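PDB 1BKP: thymidylate synthase 1 from Bacillus subtilis, which catalyses the reductive methylation of dUMP to dTMP with 5,10-methylenetetrahydrofolate as methyl donor and reductant, supplying a precursor for DNA synthesis. Local coordinates for residues L230-Q233 / M234-Q238; D150-D153 / A154-L157. All coordinates share one frame; numbering follows the deposited sequence.

Interaction 1: residues L230-Q233 / M234-Q238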
loop_
_atom_site.group_PDB
_atom_site.type_symbol
_atom_site.label_atom_id
_atom_site.label_comp_id
_atom_site.label_asym_id
_atom_site.label_seq_id
_atom_site.Cartn_x
_atom_site.Cartn_y
_atom_site.Cartn_z
ATOM N N LEU A 230 -6.564 -26.474 6.957
ATOM C CA LEU A 230 -5.477 -25.889 6.162
ATOM C C LEU A 230 -4.312 -26.875 6.119
ATOM O O LEU A 230 -3.565 -26.961 5.127
ATOM C CB LEU A 230 -5.033 -24.518 6.758
ATOM C CG LEU A 230 -6.026 -23.398 6.624
ATOM C CD1 LEU A 230 -5.553 -22.142 7.443
ATOM C CD2 LEU A 230 -6.147 -23.109 5.116
ATOM N N LYS A 231 -4.140 -27.589 7.227
ATOM C CA LYS A 231 -3.083 -28.608 7.334
ATOM C C LYS A 231 -3.404 -29.674 6.304
ATOM O O LYS A 231 -2.499 -30.210 5.693
ATOM C CB LYS A 231 -3.041 -29.230 8.746
ATOM C CG LYS A 231 -2.244 -28.364 9.764
ATOM C CD LYS A 231 -2.214 -29.157 11.074
ATOM C CE LYS A 231 -1.787 -28.332 12.267
ATOM N NZ LYS A 231 -0.318 -28.298 12.370
ATOM N N ILE A 232 -4.684 -30.053 6.176
ATOM C CA ILE A 232 -5.083 -31.003 5.124
ATOM C C ILE A 232 -4.741 -30.456 3.756
ATOM O O ILE A 232 -4.068 -31.136 2.959
ATOM C CB ILE A 232 -6.621 -31.280 5.147
ATOM C CG1 ILE A 232 -6.964 -32.155 6.342
ATOM C CG2 ILE A 232 -7.141 -31.962 3.775
ATOM C CD1 ILE A 232 -8.514 -32.190 6.489
ATOM N N GLN A 233 -5.178 -29.227 3.448
ATOM C CA GLN A 233 -4.875 -28.635 2.152
ATOM C C GLN A 233 -3.426 -28.670 1.788
ATOM O O GLN A 233 -3.074 -28.798 0.662
ATOM C CB GLN A 233 -5.245 -27.158 2.115
ATOM C CG GLN A 233 -6.517 -26.962 1.526
ATOM C CD GLN A 233 -6.898 -25.535 1.448
ATOM O OE1 GLN A 233 -7.488 -25.003 2.415
ATOM N NE2 GLN A 233 -6.615 -24.890 0.266
ATOM N N MET A 234 -2.570 -28.420 2.754
ATOM C CA MET A 234 -1.178 -28.391 2.502
ATOM C C MET A 234 -0.577 -29.696 2.082
ATOM O O MET A 234 0.463 -29.675 1.472
ATOM C CB MET A 234 -0.429 -27.800 3.682
ATOM C CG MET A 234 -0.534 -26.255 3.634
ATOM S SD MET A 234 0.355 -25.480 4.912
ATOM C CE MET A 234 -0.201 -26.307 6.457
ATOM N N GLU A 235 -1.148 -30.815 2.511
ATOM C CA GLU A 235 -0.620 -32.126 2.157
ATOM C C GLU A 235 -1.250 -32.664 0.900
ATOM O O GLU A 235 -0.912 -33.738 0.466
ATOM C CB GLU A 235 -0.919 -33.183 3.252
ATOM C CG GLU A 235 -0.312 -32.985 4.645
ATOM C CD GLU A 235 -0.964 -33.936 5.751
ATOM O OE1 GLU A 235 -1.611 -34.994 5.444
ATOM O OE2 GLU A 235 -0.813 -33.615 6.958
ATOM N N ARG A 236 -2.175 -31.930 0.323
ATOM C CA ARG A 236 -2.818 -32.414 -0.898
ATOM C C ARG A 236 -2.015 -32.303 -2.180
ATOM O O ARG A 236 -1.047 -31.518 -2.305
ATOM C CB ARG A 236 -4.162 -31.682 -1.045
ATOM C CG ARG A 236 -5.294 -32.583 -0.785
ATOM C CD ARG A 236 -6.322 -32.097 0.165
ATOM N NE ARG A 236 -7.392 -31.357 -0.401
ATOM C CZ ARG A 236 -8.731 -31.397 -0.177
ATOM N NH1 ARG A 236 -9.474 -32.206 0.619
ATOM N NH2 ARG A 236 -9.343 -30.329 -0.662
ATOM N N GLU A 237 -2.383 -33.125 -3.146
ATOM C CA GLU A 237 -1.746 -33.099 -4.440
ATOM C C GLU A 237 -2.015 -31.735 -5.109
ATOM O O GLU A 237 -3.079 -31.142 -4.867
ATOM C CB GLU A 237 -2.356 -34.275 -5.242
ATOM C CG GLU A 237 -1.707 -34.679 -6.522
ATOM C CD GLU A 237 -1.960 -36.156 -6.839
ATOM O OE1 GLU A 237 -3.140 -36.564 -6.836
ATOM O OE2 GLU A 237 -0.972 -36.902 -7.058
ATOM N N GLN A 238 -1.063 -31.212 -5.891
ATOM C CA GLN A 238 -1.237 -29.927 -6.623
ATOM C C GLN A 238 -1.291 -30.275 -8.166
ATOM O O GLN A 238 -0.448 -31.017 -8.666
ATOM C CB GLN A 238 -0.076 -28.953 -6.349
ATOM C CG GLN A 238 0.037 -28.593 -4.848
ATOM C CD GLN A 238 1.247 -27.795 -4.502
ATOM O OE1 GLN A 238 1.955 -27.303 -5.355
ATOM N NE2 GLN A 238 1.511 -27.670 -3.218
#
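Met234 folds its thioether chain back over the preceding turn of its own helix and overlaps the carbonyl of Leu230 and the backbone of Lys231. The contact is the C-terminal end of the alpha-helix 227-235, where the chain passes into a loop. Met234 CG stands beside its own backbone N (chi1 -80°), and the turn at chi3 (-51°) brings CE within 3.8 Å of Lys231 CA. CG itself lies 3.5 Å from Leu230 O, which also accepts the N-H of Met234 at 3.0 Å from its N. That is an i to i-4 bond, fairly straight at 150°; the next two bonds span three residues. Glu235 N reaches Ile232 O, and Arg236 N makes a longer bond of 3.3 Å to Gln233 O. In both, the N-H comes from above the carbonyl plane, as the helix tightens before Arg236 turns the backbone into an extended path.

The side chains divide between two surroundings. Met234 rests on Asn8 and Ile15 of the helix 3-17. Gln233 is buried among Leu57, Lys60, Leu272 and Phe274, with its NE2 bonded to Thr59 OG1. Arg236 carries its guanidinium away from the helix to backbone carbonyls of other parts of the chain: NH2 bonds to the oxygens of Asp270 and Thr59, tying down the helix end. Leu230, buried one turn earlier, has its side chain about 4 Å from that of Val222, a predicted dUMP-binding residue.

Ile232 and Arg236 meet at a slant. The gamma methyl of Ile232 touches the arginine chain just before the guanidinium, CG2 lying 3.7 Å from Arg236 CD, and comes obliquely to the guanidinium at 3.9 Å from Arg236 NH1.

Interaction 2: residues D150-D153 / A154-L157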
loop_
_atom_site.group_PDB
_atom_site.type_symbol
_atom_site.label_atom_id
_atom_site.label_comp_id
_atom_site.label_asym_id
_atom_site.label_seq_id
_atom_site.Cartn_x
_atom_site.Cartn_y
_atom_site.Cartn_z
ATOM N N ASP A 150 -12.412 10.890 3.757
ATOM C CA ASP A 150 -13.534 11.797 4.020
ATOM C C ASP A 150 -14.839 11.034 4.147
ATOM O O ASP A 150 -15.807 11.565 4.658
ATOM C CB ASP A 150 -13.712 12.755 2.833
ATOM C CG ASP A 150 -12.731 13.896 2.837
ATOM O OD1 ASP A 150 -12.254 14.324 3.878
ATOM O OD2 ASP A 150 -12.466 14.422 1.776
ATOM N N GLU A 151 -14.847 9.792 3.704
ATOM C CA GLU A 151 -16.098 9.066 3.682
ATOM C C GLU A 151 -16.128 7.738 4.405
ATOM O O GLU A 151 -17.166 7.054 4.354
ATOM C CB GLU A 151 -16.531 8.847 2.197
ATOM C CG GLU A 151 -16.724 10.161 1.477
ATOM C CD GLU A 151 -17.762 10.035 0.323
ATOM O OE1 GLU A 151 -17.466 9.574 -0.768
ATOM O OE2 GLU A 151 -18.912 10.393 0.572
ATOM N N LEU A 152 -15.126 7.466 5.231
ATOM C CA LEU A 152 -15.098 6.174 5.947
ATOM C C LEU A 152 -16.361 5.957 6.817
ATOM O O LEU A 152 -16.954 4.874 6.822
ATOM C CB LEU A 152 -13.842 6.048 6.827
ATOM C CG LEU A 152 -12.541 6.040 6.012
ATOM C CD1 LEU A 152 -11.262 6.195 6.919
ATOM C CD2 LEU A 152 -12.537 4.755 5.127
ATOM N N ASP A 153 -16.858 7.038 7.387
ATOM C CA ASP A 153 -18.000 6.902 8.282
ATOM C C ASP A 153 -19.279 6.663 7.534
ATOM O O ASP A 153 -20.253 6.273 8.121
ATOM C CB ASP A 153 -18.141 8.123 9.197
ATOM C CG ASP A 153 -17.018 8.231 10.193
ATOM O OD1 ASP A 153 -16.544 7.170 10.706
ATOM O OD2 ASP A 153 -16.588 9.353 10.434
ATOM N N ALA A 154 -19.270 6.934 6.247
ATOM C CA ALA A 154 -20.447 6.717 5.426
ATOM C C ALA A 154 -20.429 5.354 4.735
ATOM O O ALA A 154 -21.236 5.071 3.819
ATOM C CB ALA A 154 -20.538 7.826 4.418
ATOM N N MET A 155 -19.454 4.517 5.114
ATOM C CA MET A 155 -19.355 3.211 4.480
ATOM C C MET A 155 -19.899 2.125 5.425
ATOM O O MET A 155 -19.575 2.129 6.616
ATOM C CB MET A 155 -17.911 2.887 4.151
ATOM C CG MET A 155 -17.202 3.948 3.328
ATOM S SD MET A 155 -15.514 3.334 2.882
ATOM C CE MET A 155 -15.002 4.815 2.027
ATOM N N ALA A 156 -20.738 1.226 4.898
ATOM C CA ALA A 156 -21.305 0.127 5.723
ATOM C C ALA A 156 -20.196 -0.828 6.133
ATOM O O ALA A 156 -20.318 -1.535 7.138
ATOM C CB ALA A 156 -22.391 -0.641 4.946
ATOM N N LEU A 157 -19.184 -0.949 5.263
ATOM C CA LEU A 157 -17.973 -1.751 5.577
ATOM C C LEU A 157 -16.754 -1.065 4.868
ATOM O O LEU A 157 -16.919 -0.528 3.781
ATOM C CB LEU A 157 -18.035 -3.185 5.071
ATOM C CG LEU A 157 -18.846 -3.553 3.822
ATOM C CD1 LEU A 157 -18.877 -2.451 2.730
ATOM C CD2 LEU A 157 -18.361 -4.907 3.279
HETATM O O HOH W 1 -17.269 2.759 8.748
#
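The flat peptide carbonyls of Glu151 and Leu152 each receive an N-H over a face: Ala154 N stands above the plane of the Glu151 carbonyl, 2.8 Å from its O, and Met155 N stands above that of Leu152, 3.0 Å from Leu152 O. These i to i-3 bonds form two overlapping type I beta turns, a single short 3-10 turn in the loop between the strands 143-145 and 161-169. The methyl of Ala154 and the chain of Met155 also crowd Glu151 O: Ala154 CB lies against it, and Met155 CG is 3.3 Å away.

Met155 sends an extended chain back along the turn. Its CG stands beside the backbone N (chi1 -54°), and both outer torsions are near 180°, so the thioether crosses Leu152 at an angle; CE and SD are each 4.0 Å from Leu152 CD2. An alanine here has no thioether to lay against Leu152 CD2, and a gap would probably open between that methyl and the Glu151 carbonyl. Met155 also packs on Ala106 and on Gln110 of the helix 108-112.

The acidic side chains fasten the turn on two fronts. Glu151 faces its own chain, in a salt bridge to Lys113 and a hydrogen bond to His105. Asp153 turns to the second subunit of the homodimer, where its carboxylate bonds to the backbone N of Ser117 and forms a salt bridge with Arg116, both of that subunit. The turn thus belongs to the dimer contact, while the side chain of Met155 lies about 11 Å from that of the catalytic Cys160.

Leu152 O also accepts a hydrogen from a water 2.9 Å away, and the same water donates to Met155 O at 3.2 Å.

Interaction 2 comes first along the chain, in the loop between the strands 143-145 and 161-169; interaction 1 follows at the end of the helix 227-235. Between them run the strands 161-169, 172-183 and 209-223 of the mixed sheet, and the helix 188-206. The two contacts lie on opposite sides of the chain's centre, their own centres 38 Å apart and their nearest atoms about 22 Å apart, so they do not touch. They share the thymidylate synthase fold but face different neighbours. Residues 150-157 reach the second subunit, whereas no other chain of the assembly touches residues 230-238, which pack within their own subunit.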